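Side-chain contacts in protein NRD1 (Saccharomyces cerevisiae, PDB 3CLJ), which binds the phosphorylated C-terminal domain of RNA polymerase II through its CTD-interacting domain, as part of the Nrd1-Nab3-Sen1 termination complex: residues L124-W127 / D128-L132; C90-A93 / I94-G98; S23-K26 / K27-Y31; F3-F6 / V7-E11. All coordinates share one frame; numbering follows the deposited sequence. Where two conformers were deposited one is given.

Contact 1. Residues L124-W127 / D128-L132; sequences LDIW and DRSGL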
ATOM      1  N   LEU A 124      10.299   1.689   2.565  1.00 45.38           N
ATOM      2  CA  LEU A 124      10.303   2.498   3.815  1.00 44.56           C
ATOM      3  C   LEU A 124      11.112   3.781   3.685  1.00 44.52           C
ATOM      4  O   LEU A 124      10.744   4.838   4.245  1.00 44.29           O
ATOM      5  CB  LEU A 124      10.808   1.669   5.035  1.00 43.45           C
ATOM      6  CG  LEU A 124       9.754   0.605   5.422  1.00 45.17           C
ATOM      7  CD1 LEU A 124      10.262  -0.405   6.459  1.00 44.31           C
ATOM      8  CD2 LEU A 124       8.442   1.331   5.923  1.00 41.32           C
ATOM      9  N   ASP A 125      12.231   3.702   2.960  1.00 44.90           N
ATOM     10  CA  ASP A 125      13.093   4.882   2.788  1.00 45.98           C
ATOM     11  C   ASP A 125      12.453   5.957   1.918  1.00 45.70           C
ATOM     12  O   ASP A 125      12.517   7.156   2.217  1.00 46.07           O
ATOM     13  CB  ASP A 125      14.467   4.468   2.252  1.00 46.43           C
ATOM     14  CG  ASP A 125      15.312   3.769   3.319  1.00 50.23           C
ATOM     15  OD1 ASP A 125      14.940   3.861   4.517  1.00 52.69           O
ATOM     16  OD2 ASP A 125      16.349   3.135   2.974  1.00 53.21           O
ATOM     17  N   ILE A 126      11.811   5.517   0.845  1.00 46.55           N
ATOM     18  CA  ILE A 126      10.975   6.386   0.000  1.00 46.71           C
ATOM     19  C   ILE A 126       9.791   6.961   0.798  1.00 46.50           C
ATOM     20  O   ILE A 126       9.536   8.162   0.725  1.00 48.26           O
ATOM     21  CB  ILE A 126      10.525   5.592  -1.268  1.00 47.08           C
ATOM     22  CG1 ILE A 126      11.709   5.443  -2.249  1.00 47.94           C
ATOM     23  CG2 ILE A 126       9.278   6.182  -1.947  1.00 48.91           C
ATOM     24  CD1 ILE A 126      11.577   4.140  -2.969  1.00 52.75           C
ATOM     25  N   TRP A 127       9.098   6.152   1.595  1.00 45.21           N
ATOM     26  CA  TRP A 127       8.013   6.700   2.438  1.00 45.00           C
ATOM     27  C   TRP A 127       8.521   7.789   3.385  1.00 45.13           C
ATOM     28  O   TRP A 127       7.896   8.844   3.561  1.00 44.00           O
ATOM     29  CB  TRP A 127       7.343   5.553   3.214  1.00 45.60           C
ATOM     30  CG  TRP A 127       6.565   4.656   2.267  1.00 44.22           C
ATOM     31  CD1 TRP A 127       6.404   4.859   0.889  1.00 44.98           C
ATOM     32  CD2 TRP A 127       5.845   3.452   2.570  1.00 45.08           C
ATOM     33  NE1 TRP A 127       5.624   3.889   0.353  1.00 45.27           N
ATOM     34  CE2 TRP A 127       5.241   3.013   1.346  1.00 44.88           C
ATOM     35  CE3 TRP A 127       5.595   2.731   3.745  1.00 45.04           C
ATOM     36  CZ2 TRP A 127       4.420   1.905   1.278  1.00 44.70           C
ATOM     37  CZ3 TRP A 127       4.802   1.607   3.663  1.00 44.13           C
ATOM     38  CH2 TRP A 127       4.223   1.196   2.438  1.00 44.76           C
ATOM     39  N   ASP A 128       9.657   7.505   4.014  1.00 45.89           N
ATOM     40  CA  ASP A 128      10.346   8.441   4.904  1.00 47.40           C
ATOM     41  C   ASP A 128      10.679   9.735   4.149  1.00 48.34           C
ATOM     42  O   ASP A 128      10.354  10.832   4.593  1.00 48.66           O
ATOM     43  CB  ASP A 128      11.632   7.770   5.436  1.00 47.12           C
ATOM     44  CG  ASP A 128      12.367   8.610   6.465  1.00 49.34           C
ATOM     45  OD1 ASP A 128      11.927   8.677   7.647  1.00 58.75           O
ATOM     46  OD2 ASP A 128      13.390   9.197   6.104  1.00 45.44           O
ATOM     47  N   ARG A 129      11.317   9.626   2.998  1.00 50.29           N
ATOM     48  CA  ARG A 129      11.663  10.873   2.286  1.00 51.69           C
ATOM     49  C   ARG A 129      10.443  11.678   1.779  1.00 51.44           C
ATOM     50  O   ARG A 129      10.491  12.898   1.763  1.00 50.86           O
ATOM     51  CB  ARG A 129      12.744  10.655   1.235  1.00 52.29           C
ATOM     52  CG  ARG A 129      14.083  11.278   1.655  1.00 58.83           C
ATOM     53  CD  ARG A 129      15.159  10.275   2.121  1.00 67.96           C
ATOM     54  NE  ARG A 129      14.712   9.337   3.167  1.00 72.61           N
ATOM     55  CZ  ARG A 129      15.493   8.415   3.740  1.00 75.13           C
ATOM     56  NH1 ARG A 129      16.781   8.290   3.393  1.00 76.84           N
ATOM     57  NH2 ARG A 129      14.994   7.622   4.676  1.00 76.24           N
ATOM     58  N   SER A 130       9.326  10.985   1.496  1.00 51.41           N
ATOM     59  CA  SER A 130       8.050  11.585   1.015  1.00 51.64           C
ATOM     60  C   SER A 130       7.149  12.229   2.050  1.00 51.14           C
ATOM     61  O   SER A 130       6.319  13.092   1.696  1.00 50.78           O
ATOM     62  CB  SER A 130       7.194  10.515   0.317  1.00 51.79           C
ATOM     63  OG  SER A 130       7.889  10.048  -0.830  1.00 57.64           O
ATOM     64  N   GLY A 131       7.261  11.787   3.309  1.00 49.43           N
ATOM     65  CA  GLY A 131       6.306  12.190   4.313  1.00 48.21           C
ATOM     66  C   GLY A 131       5.067  11.302   4.314  1.00 48.02           C
ATOM     67  O   GLY A 131       4.091  11.638   4.973  1.00 50.03           O
ATOM     68  N   LEU A 132       5.087  10.177   3.601  1.00 46.58           N
ATOM     69  CA  LEU A 132       3.973   9.224   3.672  1.00 47.00           C
ATOM     70  C   LEU A 132       4.084   8.438   5.018  1.00 46.62           C
ATOM     71  O   LEU A 132       5.110   7.783   5.289  1.00 47.82           O
ATOM     72  CB  LEU A 132       3.901   8.258   2.452  1.00 46.51           C
ATOM     73  CG  LEU A 132       2.597   7.416   2.351  1.00 46.73           C
ATOM     74  CD1 LEU A 132       1.342   8.335   2.149  1.00 41.39           C
ATOM     75  CD2 LEU A 132       2.709   6.347   1.283  1.00 46.76           C
TER
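A Schellman-type C-cap, its bonds all weak, ends helix 114-130 here, and Trp-127 and Leu-132 meet across the turn. Leu-132 folds back so that its CD2 methyl lies over one face of the indole, 4.0 Å from the centroid of the Trp-127 five-membered ring and 14° off the ring normal: a CH-pi contact. CG of Leu-132 stands opposite its own backbone N (chi1 -169°), which carries the branch back to the ring. In the same turn, Trp-127 O receives two weak bonds, from Gly-131 N and from Leu-132 N (3.1 Å), while Gly-131, its N also weakly bonded to Asp-128 O (3.5 Å), turns the chain with positive phi. One residue earlier, Ile-126 O is gripped twice by Ser-130: its N comes in at 2.9 Å, and its OG reaches the same oxygen from above the carbonyl plane, 39° out of it. An alanine here would remove the hydroxyl and is likely to leave Ile-126 O with the backbone N-H as its sole partner from this residue. On another side of the helix Arg-129 NH2 makes a weak hydrogen bond within a salt bridge to Asp-128 OD2 (2.7 Å). The long salt bridge from Arg-129 NH2 to Asp-125 OD1 (3.8 Å) is one of charge alone, since that oxygen lies well out of the guanidinium plane; Asp-125 has its stronger partner in Arg-142. Trp-127 NE1 bonds to Asp-66. The helix end thus joins a polar anchor and apolar cover at the indole with a charge network nearer solvent.

Contact 2. Residues C90-A93 / I94-G98; sequences CAHA and INTLG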
ATOM      1  N   CYS A  90      -8.786  12.293   0.084  1.00 46.60           N
ATOM      2  CA  CYS A  90      -7.416  11.788   0.145  1.00 46.76           C
ATOM      3  C   CYS A  90      -6.817  11.804   1.551  1.00 46.74           C
ATOM      4  O   CYS A  90      -6.033  10.937   1.889  1.00 47.42           O
ATOM      5  CB  CYS A  90      -6.485  12.578  -0.793  1.00 47.83           C
ATOM      6  SG  CYS A  90      -6.926  12.551  -2.542  1.00 46.19           S
ATOM      7  N   ALA A  91      -7.158  12.807   2.347  1.00 46.20           N
ATOM      8  CA  ALA A  91      -6.642  12.909   3.707  1.00 45.87           C
ATOM      9  C   ALA A  91      -7.102  11.718   4.565  1.00 45.42           C
ATOM     10  O   ALA A  91      -6.305  11.125   5.287  1.00 45.58           O
ATOM     11  CB  ALA A  91      -7.071  14.225   4.332  1.00 45.40           C
ATOM     12  N   HIS A  92      -8.378  11.370   4.454  1.00 44.96           N
ATOM     13  CA  HIS A  92      -8.972  10.245   5.180  1.00 45.15           C
ATOM     14  C   HIS A  92      -8.327   8.915   4.712  1.00 44.25           C
ATOM     15  O   HIS A  92      -7.922   8.087   5.539  1.00 43.54           O
ATOM     16  CB  HIS A  92     -10.487  10.247   4.969  1.00 44.39           C
ATOM     17  CG  HIS A  92     -11.194   9.122   5.652  1.00 46.85           C
ATOM     18  ND1 HIS A  92     -11.713   8.040   4.966  1.00 46.78           N
ATOM     19  CD2 HIS A  92     -11.464   8.907   6.962  1.00 46.84           C
ATOM     20  CE1 HIS A  92     -12.263   7.203   5.828  1.00 47.32           C
ATOM     21  NE2 HIS A  92     -12.137   7.711   7.042  1.00 47.65           N
ATOM     22  N   ALA A  93      -8.233   8.741   3.394  1.00 43.81           N
ATOM     23  CA  ALA A  93      -7.605   7.564   2.805  1.00 45.12           C
ATOM     24  C   ALA A  93      -6.220   7.333   3.406  1.00 45.85           C
ATOM     25  O   ALA A  93      -5.908   6.209   3.821  1.00 46.95           O
ATOM     26  CB  ALA A  93      -7.534   7.687   1.275  1.00 43.52           C
ATOM     27  N   ILE A  94      -5.399   8.395   3.453  1.00 46.11           N
ATOM     28  CA  ILE A  94      -4.026   8.321   3.984  1.00 46.84           C
ATOM     29  C   ILE A  94      -4.034   8.068   5.492  1.00 46.70           C
ATOM     30  O   ILE A  94      -3.148   7.402   6.003  1.00 47.07           O
ATOM     31  CB  ILE A  94      -3.208   9.621   3.659  1.00 46.66           C
ATOM     32  CG1 ILE A  94      -2.924   9.709   2.148  1.00 46.55           C
ATOM     33  CG2 ILE A  94      -1.860   9.637   4.394  1.00 48.01           C
ATOM     34  CD1 ILE A  94      -2.579  11.148   1.717  1.00 48.62           C
ATOM     35  N   ASN A  95      -5.039   8.596   6.184  1.00 45.55           N
ATOM     36  CA  ASN A  95      -5.182   8.364   7.613  1.00 45.71           C
ATOM     37  C   ASN A  95      -5.513   6.938   7.907  1.00 44.27           C
ATOM     38  O   ASN A  95      -4.901   6.365   8.781  1.00 44.62           O
ATOM     39  CB  ASN A  95      -6.212   9.326   8.251  1.00 46.88           C
ATOM     40  CG  ASN A  95      -5.593  10.664   8.597  1.00 51.35           C
ATOM     41  OD1 ASN A  95      -4.356  10.753   8.764  1.00 57.11           O
ATOM     42  ND2 ASN A  95      -6.429  11.731   8.686  1.00 55.37           N
ATOM     43  N   THR A  96      -6.417   6.359   7.113  1.00 43.40           N
ATOM     44  CA  THR A  96      -6.810   4.940   7.224  1.00 44.30           C
ATOM     45  C   THR A  96      -5.617   3.994   7.011  1.00 43.90           C
ATOM     46  O   THR A  96      -5.425   3.058   7.773  1.00 44.15           O
ATOM     47  CB  THR A  96      -7.937   4.606   6.228  1.00 44.54           C
ATOM     48  OG1 THR A  96      -9.041   5.467   6.498  1.00 42.01           O
ATOM     49  CG2 THR A  96      -8.432   3.142   6.325  1.00 45.21           C
ATOM     50  N   LEU A  97      -4.843   4.258   5.964  1.00 43.11           N
ATOM     51  CA  LEU A  97      -3.681   3.495   5.652  1.00 43.46           C
ATOM     52  C   LEU A  97      -2.679   3.627   6.777  1.00 43.81           C
ATOM     53  O   LEU A  97      -2.163   2.610   7.247  1.00 44.08           O
ATOM     54  CB  LEU A  97      -3.060   3.939   4.330  1.00 41.86           C
ATOM     55  CG  LEU A  97      -3.778   3.601   3.035  1.00 44.32           C
ATOM     56  CD1 LEU A  97      -3.207   4.437   1.863  1.00 40.64           C
ATOM     57  CD2 LEU A  97      -3.725   2.072   2.762  1.00 42.12           C
ATOM     58  N   GLY A  98      -2.385   4.869   7.179  1.00 43.86           N
ATOM     59  CA  GLY A  98      -1.490   5.103   8.310  1.00 44.21           C
ATOM     60  C   GLY A  98      -1.901   4.348   9.582  1.00 44.02           C
ATOM     61  O   GLY A  98      -1.006   3.858  10.326  1.00 45.17           O
TER
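His-92 and Thr-96, one helical turn apart, carry the side-chain contact, with the threonine hydroxyl set over the imidazole. OG1 of Thr-96 stands 3.7 Å above the ring plane of His-92, offset toward the rim, and its closest ring atom is CE1. The ring is swung there by a first torsion that puts CG of His-92 opposite the backbone N (chi1 179°). Thr-96 OG1 is turned beside its own N (chi1 -58°), which brings it 3.0 Å from His-92 O, although its proton has another acceptor within range and that bond is not settled. The firm link is the backbone one: Thr-96 N gives a 2.8 Å hydrogen bond to His-92 O. ND1 of His-92, next to CE1 in the ring, hydrogen-bonds to Glu-39, so the imidazole has a polar partner at its rim as well as the hydroxyl over its face. Round the helix, Ile-94 lays its CG1-CD1 arm beside the carbonyl of Cys-90, with CG1 3.4 Å from Cys-90 O, while Ile-94 N bonds to that same oxygen at 3.1 Å. Asn-95 bends its amide back along Ala-91, ND2 lying 3.5 Å from Ala-91 O at an angle too poor for a bond; that oxygen is instead taken by Asn-95 N. This is the start of helix 90-111, packed against other helices of the domain. Cys-90 and Ala-93 pack on Tyr-72 of helix 58-77, whereas Ala-93 and Thr-96 rest on Ile-43 of helix 39-52, and Leu-97 meets the loop residue Phe-133.

Contact 3. Residues S23-K26 / K27-Y31; sequences SRIK and KLTTY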
ATOM      1  N   SER A  23       2.021  -1.939 -14.886  1.00 42.95           N
ATOM      2  CA  SER A  23       0.829  -1.511 -15.623  1.00 42.75           C
ATOM      3  C   SER A  23      -0.464  -1.769 -14.877  1.00 44.17           C
ATOM      4  O   SER A  23      -1.376  -0.915 -14.859  1.00 43.59           O
ATOM      5  CB  SER A  23       0.812  -2.130 -17.037  1.00 44.15           C
ATOM      6  OG  SER A  23       0.856  -3.536 -16.936  1.00 41.81           O
ATOM      7  N   ARG A  24      -0.574  -2.916 -14.207  1.00 44.04           N
ATOM      8  CA  ARG A  24      -1.784  -3.148 -13.445  1.00 43.98           C
ATOM      9  C   ARG A  24      -1.901  -2.229 -12.203  1.00 44.39           C
ATOM     10  O   ARG A  24      -2.990  -1.815 -11.834  1.00 44.39           O
ATOM     11  CB  ARG A  24      -1.887  -4.639 -13.070  1.00 44.96           C
ATOM     12  CG  ARG A  24      -3.259  -5.162 -13.080  1.00 48.05           C
ATOM     13  CD  ARG A  24      -3.305  -6.672 -12.940  1.00 47.50           C
ATOM     14  NE  ARG A  24      -2.974  -7.306 -14.208  1.00 46.35           N
ATOM     15  CZ  ARG A  24      -2.855  -8.617 -14.401  1.00 43.23           C
ATOM     16  NH1 ARG A  24      -3.080  -9.504 -13.425  1.00 42.54           N
ATOM     17  NH2 ARG A  24      -2.510  -9.034 -15.581  1.00 44.97           N
ATOM     18  N   ILE A  25      -0.789  -1.930 -11.543  1.00 43.74           N
ATOM     19  CA  ILE A  25      -0.800  -1.028 -10.413  1.00 43.64           C
ATOM     20  C   ILE A  25      -1.170   0.388 -10.879  1.00 43.61           C
ATOM     21  O   ILE A  25      -1.960   1.083 -10.231  1.00 43.42           O
ATOM     22  CB  ILE A  25       0.600  -1.078  -9.622  1.00 45.79           C
ATOM     23  CG1 ILE A  25       0.814  -2.502  -8.961  1.00 45.78           C
ATOM     24  CG2 ILE A  25       0.676   0.020  -8.544  1.00 45.53           C
ATOM     25  CD1 ILE A  25       2.263  -2.772  -8.282  1.00 40.77           C
ATOM     26  N   LYS A  26      -0.573   0.820 -11.985  1.00 43.12           N
ATOM     27  CA  LYS A  26      -0.936   2.092 -12.582  1.00 43.86           C
ATOM     28  C   LYS A  26      -2.477   2.114 -12.817  1.00 44.29           C
ATOM     29  O   LYS A  26      -3.152   3.109 -12.513  1.00 45.26           O
ATOM     30  CB  LYS A  26      -0.160   2.296 -13.870  1.00 42.66           C
ATOM     31  CG  LYS A  26      -0.404   3.624 -14.492  1.00 45.99           C
ATOM     32  CD  LYS A  26       0.256   3.758 -15.831  1.00 49.73           C
ATOM     33  CE  LYS A  26      -0.379   4.962 -16.537  1.00 52.59           C
ATOM     34  NZ  LYS A  26       0.607   5.665 -17.403  1.00 56.81           N
ATOM     35  N   LYS A  27      -3.025   1.011 -13.319  1.00 43.75           N
ATOM     36  CA  LYS A  27      -4.485   0.911 -13.609  1.00 45.52           C
ATOM     37  C   LYS A  27      -5.310   1.145 -12.325  1.00 44.89           C
ATOM     38  O   LYS A  27      -6.222   1.956 -12.283  1.00 44.34           O
ATOM     39  CB  LYS A  27      -4.799  -0.489 -14.154  1.00 45.92           C
ATOM     40  CG  LYS A  27      -5.956  -0.564 -15.083  1.00 48.92           C
ATOM     41  CD  LYS A  27      -6.620  -1.932 -15.048  1.00 51.45           C
ATOM     42  CE  LYS A  27      -7.952  -1.928 -15.838  1.00 54.98           C
ATOM     43  NZ  LYS A  27      -8.521  -3.271 -15.674  1.00 56.59           N
ATOM     44  N   LEU A  28      -4.935   0.455 -11.255  1.00 44.00           N
ATOM     45  CA  LEU A  28      -5.544   0.680  -9.967  1.00 44.31           C
ATOM     46  C   LEU A  28      -5.398   2.108  -9.474  1.00 43.59           C
ATOM     47  O   LEU A  28      -6.307   2.656  -8.834  1.00 44.82           O
ATOM     48  CB  LEU A  28      -4.977  -0.318  -8.923  1.00 43.53           C
ATOM     49  CG  LEU A  28      -5.181  -1.824  -9.118  1.00 43.62           C
ATOM     50  CD1 LEU A  28      -4.539  -2.603  -7.906  1.00 43.05           C
ATOM     51  CD2 LEU A  28      -6.684  -2.243  -9.321  1.00 40.70           C
ATOM     52  N   THR A  29      -4.257   2.716  -9.768  1.00 43.37           N
ATOM     53  CA  THR A  29      -3.906   4.016  -9.200  1.00 43.31           C
ATOM     54  C   THR A  29      -4.716   5.111  -9.915  1.00 43.33           C
ATOM     55  O   THR A  29      -5.227   6.070  -9.288  1.00 41.52           O
ATOM     56  CB  THR A  29      -2.395   4.264  -9.305  1.00 43.59           C
ATOM     57  OG1 THR A  29      -1.695   3.230  -8.571  1.00 44.43           O
ATOM     58  CG2 THR A  29      -2.030   5.625  -8.715  1.00 43.07           C
ATOM     59  N   THR A  30      -4.847   4.948 -11.228  1.00 43.18           N
ATOM     60  CA  THR A  30      -5.687   5.855 -12.013  1.00 45.30           C
ATOM     61  C   THR A  30      -7.151   5.776 -11.582  1.00 44.86           C
ATOM     62  O   THR A  30      -7.815   6.813 -11.419  1.00 44.88           O
ATOM     63  CB  THR A  30      -5.490   5.634 -13.522  1.00 44.84           C
ATOM     64  OG1 THR A  30      -4.115   5.929 -13.811  1.00 47.65           O
ATOM     65  CG2 THR A  30      -6.408   6.571 -14.359  1.00 46.54           C
ATOM     66  N   TYR A  31      -7.627   4.557 -11.332  1.00 44.42           N
ATOM     67  CA  TYR A  31      -8.973   4.398 -10.834  1.00 43.72           C
ATOM     68  C   TYR A  31      -9.105   5.112  -9.477  1.00 44.15           C
ATOM     69  O   TYR A  31     -10.103   5.787  -9.232  1.00 44.81           O
ATOM     70  CB  TYR A  31      -9.362   2.916 -10.703  1.00 44.13           C
ATOM     71  CG  TYR A  31     -10.800   2.782 -10.215  1.00 44.46           C
ATOM     72  CD1 TYR A  31     -11.826   2.676 -11.126  1.00 45.91           C
ATOM     73  CD2 TYR A  31     -11.117   2.807  -8.834  1.00 43.04           C
ATOM     74  CE1 TYR A  31     -13.159   2.577 -10.715  1.00 45.87           C
ATOM     75  CE2 TYR A  31     -12.441   2.729  -8.408  1.00 45.77           C
ATOM     76  CZ  TYR A  31     -13.466   2.619  -9.366  1.00 44.89           C
ATOM     77  OH  TYR A  31     -14.798   2.527  -9.011  1.00 42.38           O
TER
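Residues 23-26 and 27-31 run on as one helical stretch, part of helix 22-34, in which Lys-27 N bonds to Ser-23 O, Leu-28 N to Arg-24 O and Thr-30 N to Lys-26 O. The straightest of these is Leu-28 N to Arg-24 O (3.0 Å, N-H...O 168°). Lys-26 O also takes a weak bond from Thr-29 N. The main side-chain bond comes from Thr-29, whose OG1 lies 2.7 Å from Ile-25 O, above the carbonyl plane by 44°, while Thr-29 N gives a second bond to that oxygen at 2.9 Å. The hydroxyl reaches it because OG1 sits beside its own N, opposite the carbonyl carbon (chi1 -60°). The CG2 methyl of Ile-25 closes on the same hydroxyl, 4.0 Å from Thr-29 OG1. Thr-30 repeats the pattern more loosely, its OG1 3.3 Å from Lys-26 O in a weak and unsettled bond. Lys-27 keeps its CB against the backbone, 3.2 Å from Arg-24 O, then runs out extended so that NZ reaches Asn-5 and Thr-9 of helix 3-11. Leu-28 packs its CG beside Arg-24 O and turns its CD2 branch to Phe-6 of that helix. Thr-29 packs on Ile-68 of helix 58-77, and its OG1 also bonds to Ser-67 there, so this buried hydroxyl is satisfied by both the local carbonyl and a neighbouring helix.

Contact 4. Residues F3-F6 / V7-E11; sequences FQNF and VATLE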
ATOM      1  N   PHE A   3     -16.169  -0.023 -10.528  1.00 45.90           N
ATOM      2  CA  PHE A   3     -15.735  -0.609  -9.296  1.00 45.79           C
ATOM      3  C   PHE A   3     -15.515  -2.109  -9.438  1.00 45.74           C
ATOM      4  O   PHE A   3     -14.497  -2.632  -8.988  1.00 44.97           O
ATOM      5  CB  PHE A   3     -16.651  -0.300  -8.096  1.00 45.49           C
ATOM      6  CG  PHE A   3     -16.038  -0.763  -6.793  1.00 47.46           C
ATOM      7  CD1 PHE A   3     -14.858  -0.167  -6.319  1.00 46.06           C
ATOM      8  CD2 PHE A   3     -16.555  -1.848  -6.110  1.00 47.90           C
ATOM      9  CE1 PHE A   3     -14.241  -0.612  -5.160  1.00 49.42           C
ATOM     10  CE2 PHE A   3     -15.946  -2.300  -4.953  1.00 46.47           C
ATOM     11  CZ  PHE A   3     -14.799  -1.689  -4.465  1.00 46.95           C
ATOM     12  N   GLN A   4     -16.479  -2.795 -10.051  1.00 45.13           N
ATOM     13  CA  GLN A   4     -16.337  -4.219 -10.279  1.00 45.47           C
ATOM     14  C   GLN A   4     -15.077  -4.550 -11.062  1.00 44.96           C
ATOM     15  O   GLN A   4     -14.440  -5.537 -10.755  1.00 45.27           O
ATOM     16  CB  GLN A   4     -17.578  -4.840 -10.946  1.00 45.30           C
ATOM     17  CG  GLN A   4     -18.431  -5.730 -10.006  1.00 49.57           C
ATOM     18  CD  GLN A   4     -17.630  -6.367  -8.853  1.00 53.06           C
ATOM     19  OE1 GLN A   4     -16.535  -6.960  -9.043  1.00 56.13           O
ATOM     20  NE2 GLN A   4     -18.140  -6.185  -7.645  1.00 53.63           N
ATOM     21  N   ASN A   5     -14.727  -3.738 -12.061  1.00 44.73           N
ATOM     22  CA  ASN A   5     -13.435  -3.862 -12.778  1.00 44.87           C
ATOM     23  C   ASN A   5     -12.238  -3.674 -11.826  1.00 44.92           C
ATOM     24  O   ASN A   5     -11.220  -4.370 -11.952  1.00 44.84           O
ATOM     25  CB  ASN A   5     -13.383  -2.860 -13.960  0.50 44.51           C
ATOM     26  CG  ASN A   5     -12.176  -3.059 -14.889  0.50 45.06           C
ATOM     27  OD1 ASN A   5     -11.131  -3.572 -14.500  0.50 41.96           O
ATOM     28  ND2 ASN A   5     -12.319  -2.601 -16.136  0.50 45.75           N
ATOM     29  N   PHE A   6     -12.342  -2.726 -10.889  1.00 45.02           N
ATOM     30  CA  PHE A   6     -11.301  -2.512  -9.894  1.00 45.51           C
ATOM     31  C   PHE A   6     -11.066  -3.757  -9.003  1.00 45.12           C
ATOM     32  O   PHE A   6      -9.932  -4.193  -8.810  1.00 44.65           O
ATOM     33  CB  PHE A   6     -11.612  -1.303  -9.003  1.00 45.81           C
ATOM     34  CG  PHE A   6     -10.521  -1.022  -7.981  1.00 46.97           C
ATOM     35  CD1 PHE A   6      -9.425  -0.209  -8.304  1.00 48.32           C
ATOM     36  CD2 PHE A   6     -10.566  -1.602  -6.695  1.00 48.58           C
ATOM     37  CE1 PHE A   6      -8.419   0.063  -7.361  1.00 43.78           C
ATOM     38  CE2 PHE A   6      -9.578  -1.339  -5.770  1.00 48.89           C
ATOM     39  CZ  PHE A   6      -8.484  -0.505  -6.115  1.00 46.00           C
ATOM     40  N   VAL A   7     -12.162  -4.305  -8.486  1.00 44.98           N
ATOM     41  CA  VAL A   7     -12.145  -5.534  -7.675  1.00 44.51           C
ATOM     42  C   VAL A   7     -11.493  -6.697  -8.439  1.00 45.00           C
ATOM     43  O   VAL A   7     -10.525  -7.283  -7.939  1.00 44.46           O
ATOM     44  CB  VAL A   7     -13.572  -5.894  -7.156  1.00 43.44           C
ATOM     45  CG1 VAL A   7     -13.611  -7.258  -6.497  1.00 43.26           C
ATOM     46  CG2 VAL A   7     -14.039  -4.872  -6.192  1.00 41.55           C
ATOM     47  N   ALA A   8     -12.003  -6.997  -9.645  1.00 43.77           N
ATOM     48  CA  ALA A   8     -11.428  -8.029 -10.511  1.00 44.35           C
ATOM     49  C   ALA A   8      -9.953  -7.782 -10.847  1.00 45.50           C
ATOM     50  O   ALA A   8      -9.174  -8.728 -10.876  1.00 46.76           O
ATOM     51  CB  ALA A   8     -12.320  -8.265 -11.848  1.00 43.96           C
ATOM     52  N   THR A   9      -9.555  -6.530 -11.073  1.00 45.68           N
ATOM     53  CA  THR A   9      -8.168  -6.215 -11.403  1.00 45.92           C
ATOM     54  C   THR A   9      -7.243  -6.418 -10.171  1.00 46.87           C
ATOM     55  O   THR A   9      -6.149  -7.017 -10.286  1.00 45.05           O
ATOM     56  CB  THR A   9      -8.041  -4.779 -11.959  1.00 46.37           C
ATOM     57  OG1 THR A   9      -8.821  -4.689 -13.167  1.00 47.26           O
ATOM     58  CG2 THR A   9      -6.588  -4.402 -12.241  1.00 44.21           C
ATOM     59  N   LEU A  10      -7.722  -5.963  -9.003  1.00 45.78           N
ATOM     60  CA  LEU A  10      -7.054  -6.294  -7.760  1.00 46.18           C
ATOM     61  C   LEU A  10      -6.946  -7.830  -7.500  1.00 46.38           C
ATOM     62  O   LEU A  10      -5.824  -8.339  -7.284  1.00 46.71           O
ATOM     63  CB  LEU A  10      -7.640  -5.518  -6.561  1.00 45.46           C
ATOM     64  CG  LEU A  10      -6.865  -5.782  -5.258  1.00 46.13           C
ATOM     65  CD1 LEU A  10      -5.413  -5.228  -5.158  1.00 42.86           C
ATOM     66  CD2 LEU A  10      -7.659  -5.279  -4.185  1.00 47.43           C
ATOM     67  N   GLU A  11      -8.077  -8.547  -7.503  1.00 45.08           N
ATOM     68  CA  GLU A  11      -8.040  -9.982  -7.381  1.00 44.91           C
ATOM     69  C   GLU A  11      -7.060 -10.679  -8.355  1.00 45.47           C
ATOM     70  O   GLU A  11      -6.474 -11.716  -7.993  1.00 45.24           O
ATOM     71  CB  GLU A  11      -9.473 -10.613  -7.515  1.00 46.20           C
ATOM     72  CG  GLU A  11     -10.417 -10.313  -6.348  1.00 42.47           C
ATOM     73  CD  GLU A  11     -11.890 -10.499  -6.655  1.00 45.78           C
ATOM     74  OE1 GLU A  11     -12.296 -10.625  -7.844  1.00 47.89           O
ATOM     75  OE2 GLU A  11     -12.665 -10.511  -5.678  1.00 45.46           O
TER
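Thr-9 sets its side chain against Asn-5, one turn back on helix 3-11. Its CB sits 3.2 Å from Asn-5 O, close because CB points toward the preceding turn. From there OG1, placed opposite the carbonyl carbon and beside its own N (chi1 -61°), continues to Asn-5 O at 2.7 Å. Thr-9 N bonds to the same oxygen, and the two donors reach it from opposite faces of the carbonyl plane. The same OG1 hydrogen-bonds to Lys-27 NZ of helix 22-34, which in the Asn-5 conformer given, one of two, also bonds to Asn-5 OD1. A valine in its place would put a methyl where the hydroxyl stands and would probably leave the Lys-27 ammonium with one partner fewer and Asn-5 O without its second donor. On another side of the helix Val-7 turns its CG2 methyl onto the Phe-3 ring, 3.4 Å from CE2, approaching obliquely. Its CB meets the bent Gln-4 side chain, at 3.7 Å from OE1. Leu-10 N, 2.8 Å from Phe-6 O, closes the next turn with a nearly straight bond (172°). The helix packs on two others: Thr-9 and Phe-6 rest on Leu-28 of helix 22-34, where Phe-6 also meets the Tyr-31 ring, while Phe-6 on Ile-42 and Val-7 and Leu-10 on Leu-45 join it to helix 39-52.

Contacts 2, 3 and 4 each lie within one helix of the all-helical CTD-interacting domain, while contact 1 spans the end of helix 114-130; along the chain they come in the order 4, 3, 2, 1. Contacts 3 and 4 are neighbours on consecutive helices, with centres about 11 Å apart, and touch through polar and apolar side chains, tying the N-terminal helix 3-11 to helix 22-34. Contacts 1 and 2 have centres about 15 Å apart, and Leu-132 CD1 packing on Ile-94 CG2 at 4.1 Å joins the end of helix 114-130 to the start of helix 90-111. Contacts 1 and 4 stand farthest apart, about 28 Å between centres, on opposite sides of the chain's centre.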